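Local coordinates for transcriptional regulator (NtrC family) (Aquifex aeolicus, PDB 3DZD), which probably couples ATP hydrolysis to remodelling of sigma54 RNA polymerase as an NtrC-family transcriptional activator, captured here in its inactive state with ADP, at residues A153-T158 with F294-P299; S176-A181 with E261-V266; V238-L243 with N282-L287. All blocks are in the same frame, centred on the assembly; numbering follows the deposited sequence.

Interaction 1 (A153-T158 with F294-P299); sequences APVLIT and FQIYLP
The strands 155-158 and 294-297 run parallel, with a 17° angle between their directions and an axis separation of 4.7 Å at closest approach. Five backbone hydrogen bonds zip them together. F294 and I296 each both give and accept: F294 N donates to P154 O and F294 O receives L156 N, while I296 N reaches L156 O and I296 O takes T158 N. The last bond runs from L298 N to T158 O at 2.9 Å, nearly along the carbonyl axis (C=O...N 174°). Residues paired in register, such as V155 with F294 and L156 with Q295, send their side chains to the same face. On the face of V155, I157, F294 and I296, V155 CG1 stands anti to the backbone N (chi1 -180°) and meets I296 CD1 at 4.0 Å. V155 CG2 comes to the edge of the F294 ring, near its plane, and A153 CB lies 3.7 Å from F294 CE2. Helix 136-149 packs on this face, with I148 against both V155 and I296.

The pair forms one flank of the 5-1-4-3-2 parallel sheet of the AAA+ core: strand 155-158 leads into the P-loop, which carries K165, and strand 294-297 is outermost within the chain. I157 CG2 touches L298 CG at 4.0 Å, and the L298 side chain lies about 6 Å from the bound ADP. On the other face L156 and Q295 lie side by side, Q295 NE2 being 3.7 Å from L156 CD2. A water joins the strands there: it donates to L156 O at 2.6 Å, accepts from Q295 NE2, and is hydrogen-bonded to T158 OG1.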
ATOM      1  N   ALA A 153      11.678 -17.767 -12.817  1.00 44.48           N
ATOM      2  CA  ALA A 153      13.130 -17.867 -12.689  1.00 44.45           C
ATOM      3  C   ALA A 153      13.719 -16.538 -12.206  1.00 39.09           C
ATOM      4  O   ALA A 153      13.246 -15.472 -12.596  1.00 39.02           O
ATOM      5  CB  ALA A 153      13.748 -18.282 -14.019  1.00 46.43           C
ATOM      6  N   PRO A 154      14.738 -16.596 -11.339  1.00 39.10           N
ATOM      7  CA  PRO A 154      15.273 -15.345 -10.794  1.00 40.60           C
ATOM      8  C   PRO A 154      16.051 -14.537 -11.836  1.00 38.86           C
ATOM      9  O   PRO A 154      16.537 -15.081 -12.826  1.00 39.17           O
ATOM     10  CB  PRO A 154      16.197 -15.820  -9.666  1.00 40.99           C
ATOM     11  CG  PRO A 154      15.739 -17.231  -9.362  1.00 40.89           C
ATOM     12  CD  PRO A 154      15.336 -17.771 -10.688  1.00 39.44           C
ATOM     13  N   VAL A 155      16.145 -13.237 -11.605  1.00 38.63           N
ATOM     14  CA  VAL A 155      16.839 -12.343 -12.513  1.00 38.75           C
ATOM     15  C   VAL A 155      17.916 -11.595 -11.755  1.00 38.50           C
ATOM     16  O   VAL A 155      17.667 -11.075 -10.678  1.00 38.32           O
ATOM     17  CB  VAL A 155      15.871 -11.318 -13.145  1.00 38.46           C
ATOM     18  CG1 VAL A 155      16.607 -10.399 -14.094  1.00 38.66           C
ATOM     19  CG2 VAL A 155      14.748 -12.037 -13.871  1.00 38.63           C
ATOM     20  N   LEU A 156      19.115 -11.556 -12.318  1.00 39.40           N
ATOM     21  CA  LEU A 156      20.206 -10.780 -11.761  1.00 38.70           C
ATOM     22  C   LEU A 156      20.425  -9.554 -12.639  1.00 39.09           C
ATOM     23  O   LEU A 156      20.671  -9.676 -13.833  1.00 38.99           O
ATOM     24  CB  LEU A 156      21.490 -11.615 -11.697  1.00 39.08           C
ATOM     25  CG  LEU A 156      22.743 -10.848 -11.243  1.00 39.40           C
ATOM     26  CD1 LEU A 156      22.651 -10.493  -9.765  1.00 39.16           C
ATOM     27  CD2 LEU A 156      24.025 -11.631 -11.528  1.00 40.11           C
ATOM     28  N   ILE A 157      20.320  -8.375 -12.043  1.00 38.37           N
ATOM     29  CA  ILE A 157      20.541  -7.130 -12.754  1.00 39.43           C
ATOM     30  C   ILE A 157      21.910  -6.556 -12.391  1.00 39.30           C
ATOM     31  O   ILE A 157      22.130  -6.166 -11.252  1.00 39.37           O
ATOM     32  CB  ILE A 157      19.454  -6.094 -12.405  1.00 38.81           C
ATOM     33  CG1 ILE A 157      18.064  -6.696 -12.627  1.00 38.95           C
ATOM     34  CG2 ILE A 157      19.641  -4.830 -13.212  1.00 38.75           C
ATOM     35  CD1 ILE A 157      16.941  -5.817 -12.158  1.00 38.13           C
ATOM     36  N   THR A 158      22.822  -6.516 -13.357  1.00 39.04           N
ATOM     37  CA  THR A 158      24.152  -5.942 -13.145  1.00 38.89           C
ATOM     38  C   THR A 158      24.235  -4.517 -13.681  1.00 39.02           C
ATOM     39  O   THR A 158      23.657  -4.177 -14.711  1.00 39.03           O
ATOM     40  CB  THR A 158      25.277  -6.796 -13.798  1.00 39.44           C
ATOM     41  OG1 THR A 158      25.211  -8.136 -13.301  1.00 39.68           O
ATOM     42  CG2 THR A 158      26.664  -6.212 -13.472  1.00 39.81           C
ATOM     43  N   PHE A 294      18.194 -15.754 -15.485  1.00 39.91           N
ATOM     44  CA  PHE A 294      18.169 -14.657 -16.452  1.00 39.73           C
ATOM     45  C   PHE A 294      19.039 -13.510 -15.968  1.00 39.56           C
ATOM     46  O   PHE A 294      19.164 -13.274 -14.772  1.00 39.41           O
ATOM     47  CB  PHE A 294      16.758 -14.112 -16.643  1.00 39.48           C
ATOM     48  CG  PHE A 294      15.818 -15.075 -17.281  1.00 39.70           C
ATOM     49  CD1 PHE A 294      16.091 -15.599 -18.534  1.00 40.07           C
ATOM     50  CD2 PHE A 294      14.644 -15.442 -16.634  1.00 39.56           C
ATOM     51  CE1 PHE A 294      15.218 -16.492 -19.125  1.00 43.38           C
ATOM     52  CE2 PHE A 294      13.766 -16.329 -17.217  1.00 45.05           C
ATOM     53  CZ  PHE A 294      14.050 -16.860 -18.465  1.00 40.30           C
ATOM     54  N   GLN A 295      19.619 -12.769 -16.899  1.00 39.60           N
ATOM     55  CA  GLN A 295      20.413 -11.612 -16.524  1.00 39.47           C
ATOM     56  C   GLN A 295      20.060 -10.414 -17.376  1.00 39.49           C
ATOM     57  O   GLN A 295      19.568 -10.558 -18.492  1.00 39.49           O
ATOM     58  CB  GLN A 295      21.905 -11.899 -16.654  1.00 39.82           C
ATOM     59  CG  GLN A 295      22.400 -13.015 -15.768  1.00 40.04           C
ATOM     60  CD  GLN A 295      23.903 -13.017 -15.663  1.00 40.34           C
ATOM     61  OE1 GLN A 295      24.559 -14.014 -15.972  1.00 44.00           O
ATOM     62  NE2 GLN A 295      24.468 -11.888 -15.235  1.00 40.43           N
ATOM     63  N   ILE A 296      20.315  -9.229 -16.830  1.00 39.23           N
ATOM     64  CA  ILE A 296      20.167  -7.995 -17.567  1.00 39.44           C
ATOM     65  C   ILE A 296      21.319  -7.115 -17.144  1.00 39.09           C
ATOM     66  O   ILE A 296      21.629  -7.022 -15.951  1.00 39.27           O
ATOM     67  CB  ILE A 296      18.859  -7.264 -17.215  1.00 38.91           C
ATOM     68  CG1 ILE A 296      17.647  -8.123 -17.554  1.00 39.17           C
ATOM     69  CG2 ILE A 296      18.793  -5.908 -17.917  1.00 38.72           C
ATOM     70  CD1 ILE A 296      16.349  -7.611 -16.962  1.00 38.60           C
ATOM     71  N   TYR A 297      21.948  -6.474 -18.120  1.00 39.66           N
ATOM     72  CA  TYR A 297      23.018  -5.528 -17.861  1.00 39.83           C
ATOM     73  C   TYR A 297      22.543  -4.115 -18.184  1.00 39.37           C
ATOM     74  O   TYR A 297      22.141  -3.846 -19.309  1.00 39.24           O
ATOM     75  CB  TYR A 297      24.243  -5.869 -18.718  1.00 40.19           C
ATOM     76  CG  TYR A 297      25.337  -4.843 -18.602  1.00 40.15           C
ATOM     77  CD1 TYR A 297      26.136  -4.786 -17.472  1.00 40.03           C
ATOM     78  CD2 TYR A 297      25.564  -3.924 -19.609  1.00 40.42           C
ATOM     79  CE1 TYR A 297      27.130  -3.848 -17.352  1.00 40.72           C
ATOM     80  CE2 TYR A 297      26.557  -2.989 -19.508  1.00 40.23           C
ATOM     81  CZ  TYR A 297      27.342  -2.950 -18.378  1.00 40.10           C
ATOM     82  OH  TYR A 297      28.336  -2.006 -18.254  1.00 40.18           O
ATOM     83  N   LEU A 298      22.569  -3.226 -17.197  1.00 39.20           N
ATOM     84  CA  LEU A 298      22.282  -1.812 -17.431  1.00 38.90           C
ATOM     85  C   LEU A 298      23.576  -1.045 -17.622  1.00 38.82           C
ATOM     86  O   LEU A 298      24.401  -1.000 -16.722  1.00 39.09           O
ATOM     87  CB  LEU A 298      21.532  -1.191 -16.244  1.00 38.24           C
ATOM     88  CG  LEU A 298      20.236  -1.859 -15.808  1.00 38.44           C
ATOM     89  CD1 LEU A 298      19.505  -1.011 -14.761  1.00 38.31           C
ATOM     90  CD2 LEU A 298      19.351  -2.121 -17.022  1.00 38.11           C
ATOM     91  N   PRO A 299      23.749  -0.418 -18.787  1.00 39.68           N
ATOM     92  CA  PRO A 299      24.965   0.361 -19.077  1.00 39.86           C
ATOM     93  C   PRO A 299      25.059   1.640 -18.235  1.00 39.98           C
ATOM     94  O   PRO A 299      24.027   2.185 -17.860  1.00 39.42           O
ATOM     95  CB  PRO A 299      24.797   0.756 -20.550  1.00 40.53           C
ATOM     96  CG  PRO A 299      23.488   0.202 -20.998  1.00 39.59           C
ATOM     97  CD  PRO A 299      22.720  -0.283 -19.830  1.00 39.04           C
TER
HETATM   98  O   HOH W   1      23.235  -9.839 -14.352  1.00 59.10           O

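Interaction 2 (S176-A181 with E261-V266); sequences SGRKGA and EVDIRV
Two arginines cross at about a right angle here, and the guanidinium of R178 lies over the aliphatic base of R265: R265 CB sits against one face of it, 3.7 Å from R178 NE. Their charged ends diverge, leaving R178 NE and R265 NH1 6.5 Å apart, with the two guanidinium planes turned 68° against each other. R178 gets there from a chain that starts with CG anti to the carbonyl carbon and bends at chi3 (70°).

Its tip then meets the loop ahead of strand 265-270. R178 NH2 is 2.9 Å from D263 O, which lies at the guanidinium edge and in its plane, and 3.1 Å from D263 OD2. The latter is a salt bridge whose hydrogen bond is weak and bent (128°), the guanidinium and carboxylate planes being well out of line. The stronger anchor of R178 is NE, which donates to G224 O, while D263 OD1 has a second salt bridge, to K152.

The root of R178 is set by an ST turn at the end of helix 165-176, the helix that follows the P-loop. S176 OG accepts R178 N at 3.1 Å in a nearly straight bond, and also bonds to H173 O. Between them G177 leaves the helix with positive phi, where a side chain would jam against the preceding carbonyl. The contact thus ties the turn between helix 165-176 and strand 182-186 to the entry of strand 265-270, within the AAA+ core.

The carbonyls of I148 and A149, at the C-terminal end of helix 136-149, and that of A153 accept hydrogen bonds from R265 and would stabilise its charge, while D263 partly balances that of R178. This probably eases the repulsion between the two arginines.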
ATOM      1  N   SER A 176       5.130  -9.227 -14.729  1.00 47.21           N
ATOM      2  CA  SER A 176       5.013 -10.627 -14.335  1.00 48.93           C
ATOM      3  C   SER A 176       3.557 -10.982 -14.044  1.00 51.46           C
ATOM      4  O   SER A 176       3.118 -12.107 -14.301  1.00 46.46           O
ATOM      5  CB  SER A 176       5.885 -10.936 -13.106  1.00 41.48           C
ATOM      6  OG  SER A 176       5.209 -10.619 -11.898  1.00 45.35           O
ATOM      7  N   GLY A 177       2.818 -10.023 -13.498  1.00 49.36           N
ATOM      8  CA  GLY A 177       1.414 -10.226 -13.201  1.00 50.59           C
ATOM      9  C   GLY A 177       1.144 -10.721 -11.791  1.00 55.62           C
ATOM     10  O   GLY A 177      -0.011 -10.853 -11.388  1.00 55.64           O
ATOM     11  N   ARG A 178       2.206 -10.992 -11.038  1.00 51.68           N
ATOM     12  CA  ARG A 178       2.073 -11.529  -9.691  1.00 46.02           C
ATOM     13  C   ARG A 178       1.335 -10.546  -8.786  1.00 45.54           C
ATOM     14  O   ARG A 178       1.589  -9.343  -8.828  1.00 45.89           O
ATOM     15  CB  ARG A 178       3.449 -11.924  -9.132  1.00 46.39           C
ATOM     16  CG  ARG A 178       4.060 -13.127  -9.869  1.00 52.09           C
ATOM     17  CD  ARG A 178       5.495 -13.436  -9.474  1.00 50.93           C
ATOM     18  NE  ARG A 178       5.615 -13.972  -8.119  1.00 50.25           N
ATOM     19  CZ  ARG A 178       5.483 -15.254  -7.809  1.00 51.77           C
ATOM     20  NH1 ARG A 178       5.215 -16.139  -8.753  1.00 57.80           N
ATOM     21  NH2 ARG A 178       5.609 -15.654  -6.552  1.00 55.19           N
ATOM     22  N   LYS A 179       0.407 -11.061  -7.980  1.00 64.21           N
ATOM     23  CA  LYS A 179      -0.494 -10.212  -7.198  1.00 64.48           C
ATOM     24  C   LYS A 179       0.097  -9.762  -5.868  1.00 55.81           C
ATOM     25  O   LYS A 179      -0.344  -8.769  -5.281  1.00 48.43           O
ATOM     26  CB  LYS A 179      -1.830 -10.926  -6.959  1.00 67.77           C
ATOM     27  CG  LYS A 179      -2.739 -10.970  -8.179  1.00 75.93           C
ATOM     28  CD  LYS A 179      -3.065  -9.562  -8.661  1.00 84.25           C
ATOM     29  CE  LYS A 179      -3.666  -8.719  -7.540  1.00 84.49           C
ATOM     30  NZ  LYS A 179      -3.886  -7.297  -7.941  1.00 86.78           N
ATOM     31  N   GLY A 180       1.085 -10.503  -5.386  1.00 43.61           N
ATOM     32  CA  GLY A 180       1.738 -10.158  -4.139  1.00 41.02           C
ATOM     33  C   GLY A 180       2.540  -8.872  -4.240  1.00 38.08           C
ATOM     34  O   GLY A 180       2.616  -8.255  -5.301  1.00 38.57           O
ATOM     35  N   ALA A 181       3.159  -8.485  -3.129  1.00 41.47           N
ATOM     36  CA  ALA A 181       3.830  -7.195  -3.024  1.00 42.24           C
ATOM     37  C   ALA A 181       5.241  -7.199  -3.604  1.00 48.32           C
ATOM     38  O   ALA A 181       5.849  -8.258  -3.805  1.00 42.60           O
ATOM     39  CB  ALA A 181       3.868  -6.741  -1.567  1.00 38.35           C
ATOM     40  N   GLU A 261       6.210 -21.721   4.339  1.00 50.60           N
ATOM     41  CA  GLU A 261       6.383 -21.868   2.902  1.00 57.07           C
ATOM     42  C   GLU A 261       6.153 -20.535   2.213  1.00 58.37           C
ATOM     43  O   GLU A 261       5.137 -19.883   2.451  1.00 58.04           O
ATOM     44  CB  GLU A 261       5.392 -22.890   2.356  1.00 64.20           C
ATOM     45  CG  GLU A 261       5.578 -24.283   2.904  1.00 75.82           C
ATOM     46  CD  GLU A 261       4.908 -25.326   2.042  1.00 89.16           C
ATOM     47  OE1 GLU A 261       3.891 -24.993   1.394  1.00 91.87           O
ATOM     48  OE2 GLU A 261       5.403 -26.473   2.009  1.00 89.13           O
ATOM     49  N   VAL A 262       7.095 -20.122   1.370  1.00 53.82           N
ATOM     50  CA  VAL A 262       6.903 -18.910   0.583  1.00 51.73           C
ATOM     51  C   VAL A 262       6.876 -19.162  -0.910  1.00 50.02           C
ATOM     52  O   VAL A 262       7.322 -20.195  -1.406  1.00 53.49           O
ATOM     53  CB  VAL A 262       7.949 -17.819   0.880  1.00 53.98           C
ATOM     54  CG1 VAL A 262       7.279 -16.594   1.505  1.00 55.20           C
ATOM     55  CG2 VAL A 262       9.069 -18.364   1.751  1.00 56.40           C
ATOM     56  N   ASP A 263       6.328 -18.197  -1.622  1.00 47.70           N
ATOM     57  CA  ASP A 263       6.269 -18.269  -3.063  1.00 57.47           C
ATOM     58  C   ASP A 263       6.702 -16.905  -3.575  1.00 48.19           C
ATOM     59  O   ASP A 263       5.894 -15.990  -3.679  1.00 48.31           O
ATOM     60  CB  ASP A 263       4.850 -18.615  -3.507  1.00 56.93           C
ATOM     61  CG  ASP A 263       4.633 -18.415  -4.991  1.00 66.74           C
ATOM     62  OD1 ASP A 263       5.403 -18.971  -5.807  1.00 62.17           O
ATOM     63  OD2 ASP A 263       3.673 -17.699  -5.340  1.00 70.63           O
ATOM     64  N   ILE A 264       7.989 -16.763  -3.861  1.00 52.01           N
ATOM     65  CA  ILE A 264       8.527 -15.481  -4.279  1.00 46.91           C
ATOM     66  C   ILE A 264       9.261 -15.599  -5.594  1.00 48.52           C
ATOM     67  O   ILE A 264       9.904 -16.604  -5.871  1.00 54.19           O
ATOM     68  CB  ILE A 264       9.508 -14.927  -3.243  1.00 45.94           C
ATOM     69  CG1 ILE A 264      10.544 -15.990  -2.885  1.00 45.09           C
ATOM     70  CG2 ILE A 264       8.772 -14.473  -1.991  1.00 48.02           C
ATOM     71  CD1 ILE A 264      11.179 -15.781  -1.532  1.00 51.62           C
ATOM     72  N   ARG A 265       9.141 -14.566  -6.411  1.00 37.91           N
ATOM     73  CA  ARG A 265      10.012 -14.393  -7.559  1.00 37.92           C
ATOM     74  C   ARG A 265      11.159 -13.505  -7.098  1.00 37.81           C
ATOM     75  O   ARG A 265      10.943 -12.398  -6.610  1.00 37.58           O
ATOM     76  CB  ARG A 265       9.255 -13.744  -8.709  1.00 38.06           C
ATOM     77  CG  ARG A 265       9.818 -14.056 -10.071  1.00 38.10           C
ATOM     78  CD  ARG A 265      10.954 -13.107 -10.442  1.00 38.25           C
ATOM     79  NE  ARG A 265      11.491 -13.463 -11.752  1.00 38.23           N
ATOM     80  CZ  ARG A 265      10.889 -13.177 -12.902  1.00 39.14           C
ATOM     81  NH1 ARG A 265       9.733 -12.525 -12.901  1.00 42.31           N
ATOM     82  NH2 ARG A 265      11.439 -13.554 -14.049  1.00 40.67           N
ATOM     83  N   VAL A 266      12.378 -14.006  -7.231  1.00 39.16           N
ATOM     84  CA  VAL A 266      13.547 -13.312  -6.723  1.00 42.56           C
ATOM     85  C   VAL A 266      14.238 -12.493  -7.798  1.00 41.47           C
ATOM     86  O   VAL A 266      14.643 -13.022  -8.838  1.00 46.25           O
ATOM     87  CB  VAL A 266      14.563 -14.301  -6.147  1.00 41.79           C
ATOM     88  CG1 VAL A 266      15.801 -13.559  -5.663  1.00 44.52           C
ATOM     89  CG2 VAL A 266      13.923 -15.102  -5.022  1.00 38.83           C
TER

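Interaction 3 (V238-L243 with N282-L287); sequences VQAKLL and NFREDL
The start of helix 285-291, in the FREDLYYR sequence motif of sigma54 activators, docks here on helix 236-248. Q239 does the polar work, its chain extended beyond CG so that the amide reaches the backbone of N282-R284. Q239 OE1 accepts R284 N at 3.0 Å, nearly along its C=O axis (162°), which holds the residue at the N-cap position. Q239 NE2 bonds weakly to N282 O and more firmly to L234 O. Q239 OE1 also lies over one face of the F283 ring, amide and ring planes 35° apart, with Q239 NE2 3.5 Å from F283 CD1.

R284 bends at chi3 (53°) and grips D286 side-on: NE goes to OD1 and NH2 to OD2, both at 3.3 Å, in the guanidinium plane and on syn lone pairs. Its NH1 reaches A240 CB at 3.4 Å. L243 CD2 is wedged 3.0 Å from D286 OD2, a tight non-bonded approach, while L287 CD2 packs against Q239 CB at 3.8 Å. An alanine in place of R284 would probably loosen D286 and this side of the helix packing, since both salt-bridging N-H groups and the A240 contact go with the side chain. In relatives the arginines of this motif are thought to act as arginine fingers toward a neighbouring subunit's nucleotide; the side-on R284-D286 pair at the helix start belongs to this motif of the AAA+ sigma54-interaction domain.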
ATOM      1  N   VAL A 238      24.380 -15.476   5.614  1.00 63.15           N
ATOM      2  CA  VAL A 238      23.087 -15.185   5.005  1.00 58.85           C
ATOM      3  C   VAL A 238      22.974 -15.849   3.629  1.00 63.15           C
ATOM      4  O   VAL A 238      21.961 -16.477   3.322  1.00 60.31           O
ATOM      5  CB  VAL A 238      22.875 -13.675   4.851  1.00 57.23           C
ATOM      6  CG1 VAL A 238      21.431 -13.379   4.487  1.00 58.95           C
ATOM      7  CG2 VAL A 238      23.263 -12.951   6.128  1.00 59.96           C
ATOM      8  N   GLN A 239      24.024 -15.713   2.815  1.00 50.15           N
ATOM      9  CA  GLN A 239      24.076 -16.331   1.493  1.00 47.17           C
ATOM     10  C   GLN A 239      23.688 -17.790   1.573  1.00 46.59           C
ATOM     11  O   GLN A 239      22.920 -18.286   0.751  1.00 48.54           O
ATOM     12  CB  GLN A 239      25.476 -16.216   0.879  1.00 46.53           C
ATOM     13  CG  GLN A 239      25.878 -14.789   0.535  1.00 50.24           C
ATOM     14  CD  GLN A 239      27.278 -14.685  -0.040  1.00 50.38           C
ATOM     15  OE1 GLN A 239      27.790 -15.629  -0.633  1.00 59.72           O
ATOM     16  NE2 GLN A 239      27.899 -13.524   0.130  1.00 55.08           N
ATOM     17  N   ALA A 240      24.236 -18.483   2.559  1.00 49.68           N
ATOM     18  CA  ALA A 240      23.988 -19.908   2.714  1.00 51.58           C
ATOM     19  C   ALA A 240      22.528 -20.160   3.076  1.00 47.61           C
ATOM     20  O   ALA A 240      21.871 -21.022   2.493  1.00 45.14           O
ATOM     21  CB  ALA A 240      24.905 -20.480   3.773  1.00 52.41           C
ATOM     22  N   LYS A 241      22.028 -19.395   4.038  1.00 51.74           N
ATOM     23  CA  LYS A 241      20.635 -19.487   4.456  1.00 52.81           C
ATOM     24  C   LYS A 241      19.667 -19.183   3.313  1.00 52.20           C
ATOM     25  O   LYS A 241      18.706 -19.912   3.096  1.00 48.65           O
ATOM     26  CB  LYS A 241      20.381 -18.543   5.632  1.00 51.63           C
ATOM     27  CG  LYS A 241      21.099 -18.965   6.910  1.00 53.99           C
ATOM     28  CD  LYS A 241      20.831 -17.989   8.045  1.00 57.07           C
ATOM     29  CE  LYS A 241      19.338 -17.836   8.299  1.00 65.23           C
ATOM     30  NZ  LYS A 241      18.683 -19.161   8.499  1.00 77.79           N
ATOM     31  N   LEU A 242      19.929 -18.093   2.597  1.00 52.71           N
ATOM     32  CA  LEU A 242      19.128 -17.701   1.448  1.00 50.11           C
ATOM     33  C   LEU A 242      19.098 -18.834   0.426  1.00 54.13           C
ATOM     34  O   LEU A 242      18.055 -19.144  -0.147  1.00 52.58           O
ATOM     35  CB  LEU A 242      19.712 -16.433   0.819  1.00 52.15           C
ATOM     36  CG  LEU A 242      19.018 -15.834  -0.407  1.00 55.82           C
ATOM     37  CD1 LEU A 242      17.574 -15.478  -0.094  1.00 47.25           C
ATOM     38  CD2 LEU A 242      19.773 -14.595  -0.918  1.00 50.77           C
ATOM     39  N   LEU A 243      20.253 -19.455   0.209  1.00 44.50           N
ATOM     40  CA  LEU A 243      20.356 -20.565  -0.720  1.00 51.78           C
ATOM     41  C   LEU A 243      19.377 -21.675  -0.328  1.00 52.63           C
ATOM     42  O   LEU A 243      18.604 -22.166  -1.156  1.00 56.54           O
ATOM     43  CB  LEU A 243      21.785 -21.110  -0.742  1.00 52.65           C
ATOM     44  CG  LEU A 243      21.961 -22.328  -1.646  1.00 65.24           C
ATOM     45  CD1 LEU A 243      21.698 -21.960  -3.107  1.00 59.98           C
ATOM     46  CD2 LEU A 243      23.338 -22.927  -1.475  1.00 65.02           C
ATOM     47  N   ASN A 282      34.138 -14.750  -2.156  1.00 76.51           N
ATOM     48  CA  ASN A 282      33.300 -13.793  -1.436  1.00 70.18           C
ATOM     49  C   ASN A 282      31.813 -13.947  -1.743  1.00 61.57           C
ATOM     50  O   ASN A 282      30.987 -13.145  -1.304  1.00 51.75           O
ATOM     51  CB  ASN A 282      33.741 -12.362  -1.738  1.00 71.84           C
ATOM     52  CG  ASN A 282      35.204 -12.131  -1.436  1.00 79.08           C
ATOM     53  OD1 ASN A 282      35.800 -12.839  -0.622  1.00 85.09           O
ATOM     54  ND2 ASN A 282      35.793 -11.138  -2.089  1.00 75.87           N
ATOM     55  N   PHE A 283      31.480 -14.979  -2.508  1.00 60.72           N
ATOM     56  CA  PHE A 283      30.097 -15.229  -2.886  1.00 55.04           C
ATOM     57  C   PHE A 283      29.921 -16.669  -3.346  1.00 56.17           C
ATOM     58  O   PHE A 283      30.690 -17.162  -4.174  1.00 60.26           O
ATOM     59  CB  PHE A 283      29.658 -14.262  -3.988  1.00 54.70           C
ATOM     60  CG  PHE A 283      28.174 -14.122  -4.105  1.00 46.22           C
ATOM     61  CD1 PHE A 283      27.494 -13.172  -3.357  1.00 46.46           C
ATOM     62  CD2 PHE A 283      27.453 -14.949  -4.946  1.00 45.28           C
ATOM     63  CE1 PHE A 283      26.114 -13.042  -3.458  1.00 44.15           C
ATOM     64  CE2 PHE A 283      26.075 -14.825  -5.050  1.00 46.32           C
ATOM     65  CZ  PHE A 283      25.408 -13.872  -4.308  1.00 40.48           C
ATOM     66  N   ARG A 284      28.908 -17.336  -2.801  1.00 54.23           N
ATOM     67  CA  ARG A 284      28.648 -18.735  -3.121  1.00 59.74           C
ATOM     68  C   ARG A 284      28.362 -18.926  -4.598  1.00 60.42           C
ATOM     69  O   ARG A 284      27.609 -18.170  -5.206  1.00 63.82           O
ATOM     70  CB  ARG A 284      27.471 -19.273  -2.310  1.00 63.43           C
ATOM     71  CG  ARG A 284      27.560 -19.018  -0.817  1.00 59.00           C
ATOM     72  CD  ARG A 284      26.398 -19.700  -0.129  1.00 57.64           C
ATOM     73  NE  ARG A 284      26.340 -21.112  -0.498  1.00 59.49           N
ATOM     74  CZ  ARG A 284      26.682 -22.103   0.317  1.00 64.66           C
ATOM     75  NH1 ARG A 284      27.092 -21.829   1.552  1.00 60.21           N
ATOM     76  NH2 ARG A 284      26.606 -23.362  -0.094  1.00 60.83           N
ATOM     77  N   GLU A 285      28.958 -19.962  -5.161  1.00 45.93           N
ATOM     78  CA  GLU A 285      28.857 -20.243  -6.582  1.00 50.34           C
ATOM     79  C   GLU A 285      27.479 -20.798  -6.939  1.00 43.29           C
ATOM     80  O   GLU A 285      26.901 -20.439  -7.969  1.00 42.76           O
ATOM     81  CB  GLU A 285      29.952 -21.233  -6.983  1.00 54.01           C
ATOM     82  CG  GLU A 285      30.069 -21.500  -8.467  1.00 62.93           C
ATOM     83  CD  GLU A 285      31.049 -22.622  -8.773  1.00 70.33           C
ATOM     84  OE1 GLU A 285      31.694 -23.127  -7.830  1.00 77.55           O
ATOM     85  OE2 GLU A 285      31.172 -22.999  -9.956  1.00 55.43           O
ATOM     86  N   ASP A 286      26.959 -21.679  -6.090  1.00 58.37           N
ATOM     87  CA  ASP A 286      25.681 -22.326  -6.356  1.00 58.66           C
ATOM     88  C   ASP A 286      24.540 -21.324  -6.243  1.00 56.76           C
ATOM     89  O   ASP A 286      23.555 -21.417  -6.963  1.00 54.43           O
ATOM     90  CB  ASP A 286      25.462 -23.523  -5.421  1.00 56.84           C
ATOM     91  CG  ASP A 286      25.674 -23.178  -3.943  1.00 63.19           C
ATOM     92  OD1 ASP A 286      25.900 -21.994  -3.609  1.00 62.04           O
ATOM     93  OD2 ASP A 286      25.617 -24.108  -3.108  1.00 63.67           O
ATOM     94  N   LEU A 287      24.696 -20.360  -5.342  1.00 53.88           N
ATOM     95  CA  LEU A 287      23.699 -19.329  -5.124  1.00 51.23           C
ATOM     96  C   LEU A 287      23.676 -18.380  -6.307  1.00 48.81           C
ATOM     97  O   LEU A 287      22.623 -17.887  -6.705  1.00 42.49           O
ATOM     98  CB  LEU A 287      24.023 -18.545  -3.850  1.00 45.53           C
ATOM     99  CG  LEU A 287      23.264 -17.233  -3.663  1.00 41.63           C
ATOM    100  CD1 LEU A 287      21.806 -17.515  -3.369  1.00 40.41           C
ATOM    101  CD2 LEU A 287      23.876 -16.401  -2.554  1.00 40.88           C
TER

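Overall arrangement
All three interactions lie within the sigma54-interaction AAA+ domain. Interactions 1 and 2 have centres 18 Å apart and share the parallel sheet, in which strands 155-158 and 265-270 are neighbours; A153 O bonded to R265 NE and V155 N to V266 O join them directly. Interaction 3 touches neither: its centre is about 17 Å from that of interaction 1 and 21 Å from that of interaction 2. Along the chain, 153-158 and 294-299 bracket the other four segments, while those of interactions 2 and 3 alternate. Helix 285-291 is followed, after a short connection, by strand 294-297, so the motif of interaction 3 is linked through this edge strand to L298, near the bound ADP.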